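Local coordinates for putative uronate isomerase (Thermotoga maritima, PDB 4NAR), which is a putative isomerase of the lactate racemase family and may interconvert the enantiomers of a 2-hydroxy acid, at residues Glu24-Val29 / Lys215-Thr220; Arg136-Phe139 / Ala144-Phe147; Ile305-His310 / Ser409-Pro414. One frame throughout, in Å; residues are numbered along the deposited sequence.

Contact 1 (Glu24-Val29 / Lys215-Thr220); sequences EDLGKV and KARSFT
R217 and D25 meet by charge and by hydrogen bonding, with the arginine reaching from strand 217-227 to the loop that follows helix 12-24. The clearer of the two bonds runs to the backbone: R217 NH1 donates to D25 O over 3.3 Å. The oxygen lies almost in the guanidinium plane, at its edge, whereas the donor stands above the carbonyl plane, and the N-H...O angle of 142° leaves the bond noticeably bent. The second, from R217 NH2 to D25 OD1, is straighter but weak at 3.5 Å, and it forms part of a salt bridge in which carboxylate and guanidinium planes stand 79° apart. The same NH2 is also salt-bridged to E240 on strand 231-240, so two acids share one guanidinium.

Segment 24-29 lies in the loop from helix 12-24 to strand 31-36, which belongs to the same seven-stranded mixed sheet as strand 217-227, and here that loop is joined to a strand 186 residues further along. In the apolar part, L26 CD1 sits 3.7 Å from F219 CZ and 3.5 Å from R217 NH1, approaching both flat groups obliquely. F219 in turn lays CZ against one face of the guanidinium, toward the rim. R217 bends at chi3 (66°), which turns its planar end toward the loop. With an alanine here, the D25 carbonyl and carboxylate and the E240 carboxylate would probably lose their shared cationic partner, and L26 CD1 a neighbour. L26 also touches F146 of strand 144-150.

Contact 2 (Arg136-Phe139 / Ala144-Phe147); sequences RLLF and AIFF
L138 places one methyl, CD2, against two side chains of strand 144-150. L138 CD2 lies 3.9 Å from F147 CZ and 4.1 Å from F147 CE1; the approach to the ring is oblique, and the two side chains cross at a slant. I145 meets the same methyl with its terminal CD1, at 4.1 Å from L138 CD2, and here the side chains lie at about a right angle. I145 CD1 also comes within 3.6 Å of L138 O, so the leucine is touched at its backbone as well as at its branch.

The side-chain contacts are apolar and buried, made by a short 3-10 segment, residues 136-138, in the connection between strands 130-135 and 144-150. The turn therefore packs against the beginning of the strand it leads into, one of the parallel strands of the mixed sheet.

Further out, the backbone bond from F139 N to R136 O, 3.0 Å long, closes the turn that presents L138. CB of L138 lies over the centre of the F139 ring, 3.8 Å above its plane. In I145, CG1 is anti to the carbonyl carbon (chi1 -53°) and the chain extends through chi2 (-173°), carrying CD1 out to the turn. I170 adds a further contact to L138, and F245 of helix 241-259 meets the F147 ring edge-to-face.

Contact 3 (Ile305-His310 / Ser409-Pro414); sequences IIYAPH and SLWIVP
The five-stranded parallel sheet in the second half of the chain supplies both strands of this contact, but not as neighbours: strand 268-274 runs between 302-308 and the outermost strand, 409-412. The pairing is consequently one of side chains reaching over the intervening strand, since the nearest CA atoms, those of Y307 and I412, are 10.0 Å apart. Backbone hydrogen bonds of I305 with A271 and Q273, and of Y307 with Q273, join strand 302-308 to that middle strand.

Y307 and W411 make the contact, and both are partly exposed. The tyrosine CB points toward strand 409-412, and its CG stands anti to the backbone N (chi1 173°), which carries the ring to W411. The tryptophan adopts a similar first torsion, -171°, and its indole reaches the tyrosine with the far corner of the six-membered ring. The two rings meet obliquely, their planes inclined at 45° and their centroids 6.0 Å apart.

V272 and V274 of the middle strand also touch W411, while I399 and K401 reach it from a loop. P309 packs on one face of the Y307 ring, its CD 3.9 Å above the plane and displaced toward the rim. Between the two aromatic residues themselves, the closest approach is from Y307 CD2 to W411 CH2, at 4.2 Å.

Contacts 1 and 2 share the seven-stranded mixed sheet, in which strands 217-227 and 144-150 are neighbours; their centres lie about 11 Å apart, and backbone bonds of F219 with I145 and F147 connect them directly. Along the chain, both segments of contact 2 fall between those of contact 1, so the short-range turn is enclosed by the long-range closure. Contact 3 comes later, in the separate five-stranded parallel sheet, on the opposite side of the chain's centre, with its own centre about 43 Å from that of contact 1 and about 37 Å from that of contact 2. The chain thus contains two separate sheets, and contact 3 lies in the second.

Contact 1 (Glu24-Val29 / Lys215-Thr220)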
ATOM      1  N   GLU A  24      -7.230 -26.443  13.087  1.00 44.67           N
ATOM      2  CA  GLU A  24      -7.754 -27.394  14.059  1.00 46.32           C
ATOM      3  C   GLU A  24      -8.909 -26.775  14.853  1.00 44.55           C
ATOM      4  O   GLU A  24      -9.872 -27.466  15.194  1.00 41.08           O
ATOM      5  CB  GLU A  24      -6.621 -27.898  14.975  1.00 52.72           C
ATOM      6  CG  GLU A  24      -6.960 -27.996  16.459  1.00 66.73           C
ATOM      7  CD  GLU A  24      -6.046 -27.124  17.325  1.00 72.01           C
ATOM      8  OE1 GLU A  24      -4.895 -27.554  17.589  1.00 72.98           O
ATOM      9  OE2 GLU A  24      -6.476 -26.010  17.732  1.00 66.18           O
ATOM     10  N   ASP A  25      -8.821 -25.471  15.117  1.00 44.13           N
ATOM     11  CA  ASP A  25      -9.866 -24.760  15.850  1.00 43.70           C
ATOM     12  C   ASP A  25     -11.052 -24.337  14.959  1.00 40.85           C
ATOM     13  O   ASP A  25     -12.097 -23.922  15.462  1.00 39.45           O
ATOM     14  CB  ASP A  25      -9.272 -23.573  16.617  1.00 50.89           C
ATOM     15  CG  ASP A  25     -10.022 -22.274  16.370  1.00 72.10           C
ATOM     16  OD1 ASP A  25     -10.822 -21.858  17.250  1.00 68.91           O
ATOM     17  OD2 ASP A  25      -9.815 -21.674  15.282  1.00 83.96           O
ATOM     18  N   LEU A  26     -10.900 -24.453  13.643  1.00 40.72           N
ATOM     19  CA  LEU A  26     -12.040 -24.252  12.749  1.00 41.12           C
ATOM     20  C   LEU A  26     -12.959 -25.458  12.818  1.00 46.81           C
ATOM     21  O   LEU A  26     -12.493 -26.596  12.793  1.00 52.99           O
ATOM     22  CB  LEU A  26     -11.598 -24.045  11.302  1.00 41.44           C
ATOM     23  CG  LEU A  26     -11.443 -22.603  10.821  1.00 49.25           C
ATOM     24  CD1 LEU A  26     -12.316 -21.640  11.628  1.00 45.56           C
ATOM     25  CD2 LEU A  26      -9.979 -22.184  10.855  1.00 55.48           C
ATOM     26  N   GLY A  27     -14.264 -25.210  12.893  1.00 47.01           N
ATOM     27  CA  GLY A  27     -15.234 -26.276  13.087  1.00 57.42           C
ATOM     28  C   GLY A  27     -15.793 -26.848  11.797  1.00 66.90           C
ATOM     29  O   GLY A  27     -15.758 -28.065  11.566  1.00 77.35           O
ATOM     30  N   LYS A  28     -16.325 -25.962  10.962  1.00 58.64           N
ATOM     31  CA  LYS A  28     -16.861 -26.341   9.661  1.00 64.77           C
ATOM     32  C   LYS A  28     -16.076 -25.652   8.548  1.00 70.27           C
ATOM     33  O   LYS A  28     -15.920 -24.425   8.562  1.00 74.28           O
ATOM     34  CB  LYS A  28     -18.337 -25.940   9.554  1.00 63.94           C
ATOM     35  CG  LYS A  28     -18.919 -26.070   8.136  1.00 66.34           C
ATOM     36  CD  LYS A  28     -20.262 -25.358   8.010  1.00 64.57           C
ATOM     37  CE  LYS A  28     -20.943 -25.698   6.690  1.00 64.30           C
ATOM     38  NZ  LYS A  28     -22.245 -24.979   6.509  1.00 64.93           N
ATOM     39  N   VAL A  29     -15.574 -26.423   7.587  1.00 63.95           N
ATOM     40  CA  VAL A  29     -15.012 -25.801   6.394  1.00 60.24           C
ATOM     41  C   VAL A  29     -15.359 -26.542   5.121  1.00 52.95           C
ATOM     42  O   VAL A  29     -14.788 -27.596   4.826  1.00 61.26           O
ATOM     43  CB  VAL A  29     -13.483 -25.649   6.474  1.00 68.84           C
ATOM     44  CG1 VAL A  29     -13.114 -24.298   7.073  1.00 74.65           C
ATOM     45  CG2 VAL A  29     -12.870 -26.794   7.275  1.00 71.73           C
ATOM     46  N   LYS A 215     -20.664 -12.676   8.127  1.00 30.70           N
ATOM     47  CA  LYS A 215     -21.119 -13.792   8.962  1.00 35.28           C
ATOM     48  C   LYS A 215     -20.090 -14.908   9.134  1.00 26.55           C
ATOM     49  O   LYS A 215     -20.112 -15.615  10.142  1.00 29.48           O
ATOM     50  CB  LYS A 215     -22.441 -14.371   8.446  1.00 43.75           C
ATOM     51  CG  LYS A 215     -22.726 -14.075   6.989  1.00 52.02           C
ATOM     52  CD  LYS A 215     -24.179 -13.616   6.835  1.00 64.28           C
ATOM     53  CE  LYS A 215     -25.156 -14.561   7.546  1.00 66.85           C
ATOM     54  NZ  LYS A 215     -26.076 -13.826   8.465  1.00 64.53           N
ATOM     55  N   ALA A 216     -19.202 -15.075   8.155  1.00 19.43           N
ATOM     56  CA  ALA A 216     -18.069 -15.986   8.320  1.00 22.91           C
ATOM     57  C   ALA A 216     -17.232 -15.574   9.536  1.00 20.80           C
ATOM     58  O   ALA A 216     -17.275 -14.415   9.958  1.00 20.04           O
ATOM     59  CB  ALA A 216     -17.194 -15.977   7.074  1.00 17.48           C
ATOM     60  N   ARG A 217     -16.478 -16.520  10.098  1.00 22.83           N
ATOM     61  CA  ARG A 217     -15.400 -16.177  11.034  1.00 23.80           C
ATOM     62  C   ARG A 217     -14.257 -15.524  10.252  1.00 22.62           C
ATOM     63  O   ARG A 217     -13.873 -16.019   9.185  1.00 22.96           O
ATOM     64  CB  ARG A 217     -14.870 -17.425  11.748  1.00 26.06           C
ATOM     65  CG  ARG A 217     -15.878 -18.140  12.653  1.00 24.60           C
ATOM     66  CD  ARG A 217     -15.205 -19.316  13.368  1.00 33.61           C
ATOM     67  NE  ARG A 217     -14.166 -18.872  14.302  1.00 35.33           N
ATOM     68  CZ  ARG A 217     -13.367 -19.688  14.989  1.00 33.37           C
ATOM     69  NH1 ARG A 217     -13.471 -21.009  14.840  1.00 31.95           N
ATOM     70  NH2 ARG A 217     -12.458 -19.177  15.819  1.00 29.24           N
ATOM     71  N   SER A 218     -13.708 -14.430  10.777  1.00 23.53           N
ATOM     72  CA  SER A 218     -12.688 -13.653  10.059  1.00 20.69           C
ATOM     73  C   SER A 218     -11.311 -13.680  10.712  1.00 23.90           C
ATOM     74  O   SER A 218     -11.166 -13.313  11.878  1.00 24.55           O
ATOM     75  CB  SER A 218     -13.116 -12.190   9.964  1.00 23.41           C
ATOM     76  OG  SER A 218     -14.161 -12.055   9.027  1.00 40.79           O
ATOM     77  N   PHE A 219     -10.284 -14.041   9.956  1.00 20.77           N
ATOM     78  CA  PHE A 219      -8.957 -14.087  10.544  1.00 16.81           C
ATOM     79  C   PHE A 219      -8.006 -13.110   9.917  1.00 16.86           C
ATOM     80  O   PHE A 219      -8.056 -12.850   8.717  1.00 21.66           O
ATOM     81  CB  PHE A 219      -8.400 -15.508  10.497  1.00 19.85           C
ATOM     82  CG  PHE A 219      -9.288 -16.499  11.190  1.00 17.14           C
ATOM     83  CD1 PHE A 219      -9.232 -16.648  12.575  1.00 19.08           C
ATOM     84  CD2 PHE A 219     -10.242 -17.220  10.473  1.00 20.88           C
ATOM     85  CE1 PHE A 219     -10.088 -17.538  13.238  1.00 23.66           C
ATOM     86  CE2 PHE A 219     -11.109 -18.119  11.129  1.00 28.59           C
ATOM     87  CZ  PHE A 219     -11.031 -18.273  12.514  1.00 23.13           C
ATOM     88  N   THR A 220      -7.160 -12.536  10.753  1.00 21.85           N
ATOM     89  CA  THR A 220      -6.052 -11.753  10.258  1.00 18.21           C
ATOM     90  C   THR A 220      -4.773 -12.551  10.445  1.00 17.31           C
ATOM     91  O   THR A 220      -4.523 -13.132  11.512  1.00 20.84           O
ATOM     92  CB  THR A 220      -5.931 -10.371  10.943  1.00 18.38           C
ATOM     93  OG1 THR A 220      -4.747  -9.719  10.466  1.00 24.18           O
ATOM     94  CG2 THR A 220      -5.863 -10.491  12.486  1.00 12.92           C
TER

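Contact 2 (Arg136-Phe139 / Ala144-Phe147)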
ATOM      1  N   ARG A 136     -18.319  -7.672  -2.881  1.00 20.24           N
ATOM      2  CA  ARG A 136     -19.485  -8.358  -2.319  1.00 21.87           C
ATOM      3  C   ARG A 136     -19.144  -9.782  -1.867  1.00 24.42           C
ATOM      4  O   ARG A 136     -19.898 -10.389  -1.095  1.00 25.65           O
ATOM      5  CB  ARG A 136     -20.669  -8.337  -3.286  1.00 18.55           C
ATOM      6  CG  ARG A 136     -20.312  -8.780  -4.687  1.00 21.24           C
ATOM      7  CD  ARG A 136     -21.559  -8.858  -5.550  1.00 32.65           C
ATOM      8  NE  ARG A 136     -21.620 -10.151  -6.234  1.00 49.36           N
ATOM      9  CZ  ARG A 136     -22.488 -11.119  -5.947  1.00 53.57           C
ATOM     10  NH1 ARG A 136     -23.403 -10.944  -4.999  1.00 50.02           N
ATOM     11  NH2 ARG A 136     -22.449 -12.260  -6.627  1.00 64.59           N
ATOM     12  N   LEU A 137     -17.991 -10.289  -2.310  1.00 22.10           N
ATOM     13  CA  LEU A 137     -17.511 -11.598  -1.850  1.00 24.96           C
ATOM     14  C   LEU A 137     -17.432 -11.725  -0.332  1.00 19.54           C
ATOM     15  O   LEU A 137     -17.716 -12.795   0.210  1.00 20.62           O
ATOM     16  CB  LEU A 137     -16.160 -11.963  -2.464  1.00 25.10           C
ATOM     17  CG  LEU A 137     -16.171 -12.733  -3.790  1.00 19.44           C
ATOM     18  CD1 LEU A 137     -14.759 -12.724  -4.369  1.00 21.26           C
ATOM     19  CD2 LEU A 137     -16.653 -14.173  -3.595  1.00 16.27           C
ATOM     20  N   LEU A 138     -17.063 -10.642   0.353  1.00 18.06           N
ATOM     21  CA  LEU A 138     -17.038 -10.645   1.818  1.00 23.13           C
ATOM     22  C   LEU A 138     -18.314 -11.148   2.479  1.00 25.16           C
ATOM     23  O   LEU A 138     -18.263 -11.608   3.621  1.00 27.24           O
ATOM     24  CB  LEU A 138     -16.733  -9.256   2.369  1.00 19.07           C
ATOM     25  CG  LEU A 138     -15.274  -8.856   2.186  1.00 23.57           C
ATOM     26  CD1 LEU A 138     -15.011  -7.578   2.970  1.00 26.85           C
ATOM     27  CD2 LEU A 138     -14.338  -9.997   2.607  1.00 15.19           C
ATOM     28  N   PHE A 139     -19.447 -11.068   1.775  1.00 27.14           N
ATOM     29  CA  PHE A 139     -20.743 -11.348   2.400  1.00 26.39           C
ATOM     30  C   PHE A 139     -21.458 -12.579   1.869  1.00 23.49           C
ATOM     31  O   PHE A 139     -22.628 -12.798   2.181  1.00 28.33           O
ATOM     32  CB  PHE A 139     -21.643 -10.111   2.325  1.00 26.01           C
ATOM     33  CG  PHE A 139     -20.923  -8.858   2.724  1.00 32.87           C
ATOM     34  CD1 PHE A 139     -20.575  -8.636   4.060  1.00 13.39           C
ATOM     35  CD2 PHE A 139     -20.529  -7.938   1.765  1.00 28.44           C
ATOM     36  CE1 PHE A 139     -19.871  -7.495   4.433  1.00 18.96           C
ATOM     37  CE2 PHE A 139     -19.821  -6.792   2.127  1.00 32.84           C
ATOM     38  CZ  PHE A 139     -19.486  -6.570   3.469  1.00 26.40           C
ATOM     39  N   ALA A 144     -15.170 -19.345   6.611  1.00 18.50           N
ATOM     40  CA  ALA A 144     -14.061 -18.582   7.158  1.00 20.36           C
ATOM     41  C   ALA A 144     -13.460 -17.705   6.080  1.00 21.93           C
ATOM     42  O   ALA A 144     -13.441 -18.068   4.892  1.00 24.93           O
ATOM     43  CB  ALA A 144     -12.999 -19.494   7.760  1.00 15.07           C
ATOM     44  N   ILE A 145     -12.993 -16.534   6.505  1.00 17.81           N
ATOM     45  CA  ILE A 145     -12.296 -15.625   5.618  1.00 15.96           C
ATOM     46  C   ILE A 145     -10.946 -15.310   6.241  1.00 18.21           C
ATOM     47  O   ILE A 145     -10.871 -14.861   7.391  1.00 18.70           O
ATOM     48  CB  ILE A 145     -13.070 -14.331   5.419  1.00 12.85           C
ATOM     49  CG1 ILE A 145     -14.502 -14.642   4.979  1.00 19.13           C
ATOM     50  CG2 ILE A 145     -12.366 -13.470   4.375  1.00 15.53           C
ATOM     51  CD1 ILE A 145     -15.313 -13.408   4.597  1.00 18.02           C
ATOM     52  N   PHE A 146      -9.885 -15.549   5.478  1.00 19.60           N
ATOM     53  CA  PHE A 146      -8.528 -15.375   5.963  1.00 15.65           C
ATOM     54  C   PHE A 146      -7.909 -14.219   5.226  1.00 15.50           C
ATOM     55  O   PHE A 146      -7.819 -14.230   4.003  1.00 22.72           O
ATOM     56  CB  PHE A 146      -7.728 -16.640   5.686  1.00 19.31           C
ATOM     57  CG  PHE A 146      -8.365 -17.880   6.245  1.00 19.69           C
ATOM     58  CD1 PHE A 146      -9.145 -18.694   5.440  1.00 21.67           C
ATOM     59  CD2 PHE A 146      -8.196 -18.223   7.588  1.00 19.72           C
ATOM     60  CE1 PHE A 146      -9.742 -19.845   5.956  1.00 25.96           C
ATOM     61  CE2 PHE A 146      -8.790 -19.362   8.110  1.00 18.07           C
ATOM     62  CZ  PHE A 146      -9.563 -20.178   7.291  1.00 20.47           C
ATOM     63  N   PHE A 147      -7.500 -13.205   5.960  1.00 17.81           N
ATOM     64  CA  PHE A 147      -6.864 -12.063   5.340  1.00 19.15           C
ATOM     65  C   PHE A 147      -5.358 -12.148   5.634  1.00 18.55           C
ATOM     66  O   PHE A 147      -4.930 -11.929   6.774  1.00 22.67           O
ATOM     67  CB  PHE A 147      -7.412 -10.761   5.926  1.00 11.47           C
ATOM     68  CG  PHE A 147      -8.898 -10.554   5.727  1.00 19.45           C
ATOM     69  CD1 PHE A 147      -9.369  -9.707   4.722  1.00 16.24           C
ATOM     70  CD2 PHE A 147      -9.831 -11.172   6.576  1.00 20.80           C
ATOM     71  CE1 PHE A 147     -10.752  -9.487   4.550  1.00 16.84           C
ATOM     72  CE2 PHE A 147     -11.203 -10.962   6.414  1.00 13.39           C
ATOM     73  CZ  PHE A 147     -11.664 -10.114   5.406  1.00 16.15           C
TER

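Contact 3 (Ile305-His310 / Ser409-Pro414)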
ATOM      1  N   ILE A 305      16.294  10.230  -7.180  1.00 16.55           N
ATOM      2  CA  ILE A 305      16.267   9.600  -8.491  1.00 20.04           C
ATOM      3  C   ILE A 305      15.611   8.230  -8.407  1.00 22.94           C
ATOM      4  O   ILE A 305      16.142   7.297  -7.788  1.00 28.75           O
ATOM      5  CB  ILE A 305      17.695   9.430  -9.054  1.00 25.02           C
ATOM      6  CG1 ILE A 305      18.342  10.800  -9.259  1.00 24.78           C
ATOM      7  CG2 ILE A 305      17.678   8.622 -10.349  1.00 20.57           C
ATOM      8  CD1 ILE A 305      19.856  10.776  -9.132  1.00 21.64           C
ATOM      9  N   ILE A 306      14.461   8.106  -9.050  1.00 24.11           N
ATOM     10  CA  ILE A 306      13.723   6.861  -9.066  1.00 23.88           C
ATOM     11  C   ILE A 306      14.197   6.048 -10.270  1.00 22.08           C
ATOM     12  O   ILE A 306      13.786   6.279 -11.422  1.00 21.05           O
ATOM     13  CB  ILE A 306      12.212   7.146  -9.120  1.00 27.62           C
ATOM     14  CG1 ILE A 306      11.790   7.820  -7.814  1.00 30.27           C
ATOM     15  CG2 ILE A 306      11.406   5.859  -9.368  1.00 17.45           C
ATOM     16  CD1 ILE A 306      10.647   8.789  -7.990  1.00 44.94           C
ATOM     17  N   TYR A 307      15.092   5.105 -10.005  1.00 22.78           N
ATOM     18  CA  TYR A 307      15.712   4.363 -11.084  1.00 22.09           C
ATOM     19  C   TYR A 307      14.908   3.094 -11.329  1.00 24.72           C
ATOM     20  O   TYR A 307      14.870   2.194 -10.479  1.00 23.56           O
ATOM     21  CB  TYR A 307      17.179   4.083 -10.740  1.00 23.91           C
ATOM     22  CG  TYR A 307      17.916   3.163 -11.690  1.00 24.77           C
ATOM     23  CD1 TYR A 307      17.948   3.400 -13.070  1.00 28.04           C
ATOM     24  CD2 TYR A 307      18.615   2.072 -11.198  1.00 25.38           C
ATOM     25  CE1 TYR A 307      18.656   2.536 -13.938  1.00 31.57           C
ATOM     26  CE2 TYR A 307      19.318   1.217 -12.041  1.00 28.89           C
ATOM     27  CZ  TYR A 307      19.339   1.443 -13.402  1.00 32.18           C
ATOM     28  OH  TYR A 307      20.054   0.567 -14.195  1.00 24.96           O
ATOM     29  N   ALA A 308      14.241   3.056 -12.486  1.00 26.43           N
ATOM     30  CA  ALA A 308      13.306   1.999 -12.843  1.00 22.27           C
ATOM     31  C   ALA A 308      13.150   1.947 -14.361  1.00 29.05           C
ATOM     32  O   ALA A 308      12.122   2.391 -14.905  1.00 35.36           O
ATOM     33  CB  ALA A 308      11.966   2.250 -12.175  1.00 16.86           C
ATOM     34  N   PRO A 309      14.165   1.394 -15.053  1.00 29.08           N
ATOM     35  CA  PRO A 309      14.227   1.384 -16.524  1.00 28.29           C
ATOM     36  C   PRO A 309      13.024   0.739 -17.200  1.00 37.67           C
ATOM     37  O   PRO A 309      12.779   0.999 -18.384  1.00 52.04           O
ATOM     38  CB  PRO A 309      15.486   0.549 -16.827  1.00 28.39           C
ATOM     39  CG  PRO A 309      15.751  -0.250 -15.559  1.00 31.24           C
ATOM     40  CD  PRO A 309      15.301   0.673 -14.446  1.00 33.55           C
ATOM     41  N   HIS A 310      12.302  -0.107 -16.475  1.00 35.31           N
ATOM     42  CA  HIS A 310      11.208  -0.879 -17.057  1.00 38.72           C
ATOM     43  C   HIS A 310       9.881  -0.106 -17.077  1.00 33.36           C
ATOM     44  O   HIS A 310       8.964  -0.451 -17.818  1.00 31.25           O
ATOM     45  CB  HIS A 310      11.038  -2.189 -16.276  1.00 46.02           C
ATOM     46  CG  HIS A 310      10.957  -1.997 -14.790  1.00 59.76           C
ATOM     47  ND1 HIS A 310      12.058  -1.644 -14.018  1.00 58.08           N
ATOM     48  CD2 HIS A 310       9.919  -2.094 -13.920  1.00 65.77           C
ATOM     49  CE1 HIS A 310      11.698  -1.550 -12.756  1.00 64.75           C
ATOM     50  NE2 HIS A 310      10.398  -1.814 -12.662  1.00 62.93           N
ATOM     51  N   SER A 409      25.889  10.823  -1.063  1.00 36.44           N
ATOM     52  CA  SER A 409      25.001  10.132  -1.986  1.00 37.93           C
ATOM     53  C   SER A 409      24.679   8.743  -1.450  1.00 38.18           C
ATOM     54  O   SER A 409      25.400   8.213  -0.602  1.00 41.01           O
ATOM     55  CB  SER A 409      25.620  10.038  -3.379  1.00 36.09           C
ATOM     56  OG  SER A 409      25.946  11.330  -3.860  1.00 37.32           O
ATOM     57  N   LEU A 410      23.594   8.154  -1.939  1.00 35.63           N
ATOM     58  CA  LEU A 410      23.181   6.838  -1.474  1.00 26.30           C
ATOM     59  C   LEU A 410      22.526   6.019  -2.583  1.00 27.08           C
ATOM     60  O   LEU A 410      21.615   6.491  -3.276  1.00 30.14           O
ATOM     61  CB  LEU A 410      22.222   6.960  -0.285  1.00 31.56           C
ATOM     62  CG  LEU A 410      22.712   6.436   1.074  1.00 38.00           C
ATOM     63  CD1 LEU A 410      21.533   5.954   1.911  1.00 31.00           C
ATOM     64  CD2 LEU A 410      23.784   5.337   0.942  1.00 26.18           C
ATOM     65  N   TRP A 411      22.997   4.787  -2.729  1.00 23.77           N
ATOM     66  CA  TRP A 411      22.445   3.820  -3.662  1.00 26.77           C
ATOM     67  C   TRP A 411      21.604   2.861  -2.821  1.00 27.43           C
ATOM     68  O   TRP A 411      22.139   2.013  -2.102  1.00 31.21           O
ATOM     69  CB  TRP A 411      23.592   3.089  -4.363  1.00 19.58           C
ATOM     70  CG  TRP A 411      23.226   2.193  -5.502  1.00 28.69           C
ATOM     71  CD1 TRP A 411      23.084   0.833  -5.462  1.00 24.16           C
ATOM     72  CD2 TRP A 411      23.012   2.577  -6.872  1.00 28.89           C
ATOM     73  NE1 TRP A 411      22.782   0.349  -6.717  1.00 24.88           N
ATOM     74  CE2 TRP A 411      22.727   1.401  -7.598  1.00 28.43           C
ATOM     75  CE3 TRP A 411      23.018   3.803  -7.551  1.00 26.44           C
ATOM     76  CZ2 TRP A 411      22.456   1.414  -8.967  1.00 29.78           C
ATOM     77  CZ3 TRP A 411      22.751   3.816  -8.905  1.00 26.43           C
ATOM     78  CH2 TRP A 411      22.468   2.631  -9.600  1.00 30.59           C
ATOM     79  N   ILE A 412      20.286   3.023  -2.899  1.00 24.90           N
ATOM     80  CA  ILE A 412      19.354   2.303  -2.038  1.00 19.52           C
ATOM     81  C   ILE A 412      18.795   1.067  -2.718  1.00 26.13           C
ATOM     82  O   ILE A 412      18.044   1.174  -3.698  1.00 27.11           O
ATOM     83  CB  ILE A 412      18.173   3.218  -1.621  1.00 39.23           C
ATOM     84  CG1 ILE A 412      18.697   4.558  -1.081  1.00 32.37           C
ATOM     85  CG2 ILE A 412      17.270   2.520  -0.592  1.00 32.86           C
ATOM     86  CD1 ILE A 412      17.586   5.568  -0.814  1.00 26.47           C
ATOM     87  N   VAL A 413      19.181  -0.102  -2.201  1.00 33.60           N
ATOM     88  CA  VAL A 413      18.661  -1.391  -2.661  1.00 34.11           C
ATOM     89  C   VAL A 413      18.236  -2.193  -1.444  1.00 30.63           C
ATOM     90  O   VAL A 413      19.018  -2.338  -0.505  1.00 33.93           O
ATOM     91  CB  VAL A 413      19.728  -2.225  -3.412  1.00 37.30           C
ATOM     92  CG1 VAL A 413      19.150  -3.585  -3.842  1.00 39.88           C
ATOM     93  CG2 VAL A 413      20.267  -1.483  -4.623  1.00 28.17           C
ATOM     94  N   PRO A 414      16.992  -2.700  -1.439  1.00 29.37           N
ATOM     95  CA  PRO A 414      15.972  -2.472  -2.475  1.00 29.37           C
ATOM     96  C   PRO A 414      15.236  -1.140  -2.280  1.00 26.32           C
ATOM     97  O   PRO A 414      14.957  -0.703  -1.149  1.00 22.80           O
ATOM     98  CB  PRO A 414      15.007  -3.646  -2.278  1.00 29.24           C
ATOM     99  CG  PRO A 414      15.085  -3.923  -0.788  1.00 35.11           C
ATOM    100  CD  PRO A 414      16.528  -3.643  -0.399  1.00 33.85           C
TER